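Local coordinates for carbonic anhydrase (PDB 4O1J), which probably catalyses the reversible hydration of carbon dioxide to hydrogencarbonate, as a zinc-dependent beta-class carbonic anhydrase with one metal ion per subunit, at residues Leu138-Arg142 with Ile162-Asn166. Residues are numbered along the deposited sequence; the frame is centred on the assembly and turned at random.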
# COMPACT_ATOMS: atom_id res chain seq x y z
N LEU A 138 11.16 -0.56 -10.74
CA LEU A 138 12.52 -0.28 -11.19
C LEU A 138 13.05 -1.46 -11.99
O LEU A 138 13.78 -1.30 -12.97
CB LEU A 138 13.44 0.03 -10.01
CG LEU A 138 14.24 1.34 -10.05
CD1 LEU A 138 15.26 1.37 -8.93
CD2 LEU A 138 14.92 1.53 -11.39
N LYS A 139 12.68 -2.66 -11.56
CA LYS A 139 13.00 -3.89 -12.28
C LYS A 139 12.29 -3.88 -13.63
O LYS A 139 12.80 -4.40 -14.62
CB LYS A 139 12.60 -5.12 -11.45
CG LYS A 139 13.45 -6.36 -11.68
CD LYS A 139 14.63 -6.38 -10.71
CE LYS A 139 15.35 -7.73 -10.66
NZ LYS A 139 15.61 -8.32 -12.00
N THR A 140 11.11 -3.26 -13.67
CA THR A 140 10.36 -3.14 -14.92
C THR A 140 11.07 -2.20 -15.88
O THR A 140 11.14 -2.47 -17.08
CB THR A 140 8.92 -2.63 -14.68
OG1 THR A 140 8.19 -3.61 -13.93
CG2 THR A 140 8.21 -2.39 -16.00
N VAL A 141 11.64 -1.12 -15.35
CA VAL A 141 12.44 -0.21 -16.16
C VAL A 141 13.70 -0.92 -16.66
O VAL A 141 14.18 -0.67 -17.77
CB VAL A 141 12.81 1.06 -15.36
CG1 VAL A 141 13.80 1.92 -16.13
CG2 VAL A 141 11.56 1.86 -15.06
N ARG A 142 14.22 -1.83 -15.84
CA ARG A 142 15.39 -2.62 -16.21
C ARG A 142 15.10 -3.44 -17.45
O ARG A 142 15.89 -3.45 -18.40
CB ARG A 142 15.80 -3.56 -15.07
CG ARG A 142 17.27 -3.93 -15.06
CD ARG A 142 17.48 -5.41 -14.82
NE ARG A 142 17.39 -6.15 -16.08
CZ ARG A 142 18.42 -6.33 -16.91
NH1 ARG A 142 19.62 -5.84 -16.61
NH2 ARG A 142 18.25 -7.01 -18.04
N ILE A 162 20.34 3.48 -14.92
CA ILE A 162 19.06 2.92 -14.49
C ILE A 162 18.40 3.85 -13.47
O ILE A 162 17.17 3.98 -13.46
CB ILE A 162 19.21 1.47 -13.93
CG1 ILE A 162 17.85 0.83 -13.68
CG2 ILE A 162 19.96 1.46 -12.63
CD1 ILE A 162 16.97 0.76 -14.88
N ALA A 163 19.20 4.57 -12.67
CA ALA A 163 18.63 5.52 -11.71
C ALA A 163 17.98 6.72 -12.41
O ALA A 163 16.92 7.22 -11.97
CB ALA A 163 19.69 5.98 -10.74
N GLN A 164 18.59 7.16 -13.51
CA GLN A 164 18.04 8.26 -14.30
C GLN A 164 16.76 7.87 -15.04
O GLN A 164 15.81 8.67 -15.14
CB GLN A 164 19.07 8.76 -15.31
CG GLN A 164 20.36 9.25 -14.68
CD GLN A 164 21.38 9.65 -15.72
OE1 GLN A 164 21.41 9.10 -16.81
NE2 GLN A 164 22.23 10.62 -15.38
N LEU A 165 16.74 6.65 -15.56
CA LEU A 165 15.55 6.15 -16.24
C LEU A 165 14.43 6.04 -15.21
O LEU A 165 13.26 6.27 -15.52
CB LEU A 165 15.81 4.79 -16.90
CG LEU A 165 16.79 4.75 -18.06
CD1 LEU A 165 17.09 3.31 -18.44
CD2 LEU A 165 16.25 5.52 -19.25
N ASN A 166 14.82 5.70 -13.98
CA ASN A 166 13.86 5.63 -12.89
C ASN A 166 13.26 7.00 -12.58
O ASN A 166 12.04 7.12 -12.35
CB ASN A 166 14.52 5.05 -11.65
CG ASN A 166 13.55 4.91 -10.49
OD1 ASN A 166 12.55 4.21 -10.59
ND2 ASN A 166 13.85 5.58 -9.38
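V141 and I162 meet because each carries a branch swung anti to its own backbone N: CG1 of V141 and CG1 of I162 (chi1 -172°). In the isoleucine, chi2 of 58° then turns CD1 toward the facing helix. V141 CG1 lies 3.6 Å from I162 CD1 and equally close to CB of L165, so that one methyl touches two residues of helix 155-176. The same I162 CD1 also comes within 3.9 Å of R142 N, whose bond to L138 O stays within its own helix. The two helical segments cross steeply, at 114° with axes 9.7 Å apart, and no hydrogen bond joins them. Both belong to the helical part of the beta-carbonic anhydrase fold, in which helices pack around a sheet with a parallel core; A118, L122 and L149 of neighbouring helices cover I162 further. At the other end the side chains of L138 and N166 cross at about a right angle. The leucine lays CD2 against N166 CB (3.6 Å) and CG near the amide oxygen OD1, an apolar approach to a polar group. L138 CD2 also touches I162 CG1 at 3.8 Å, linking the two ends of the interface. The side chain of L138 sits about 8 Å from the bound zinc ion and about 6 Å from the side chain of C115, one of the zinc ligands, while N166 leans on N82 and I83.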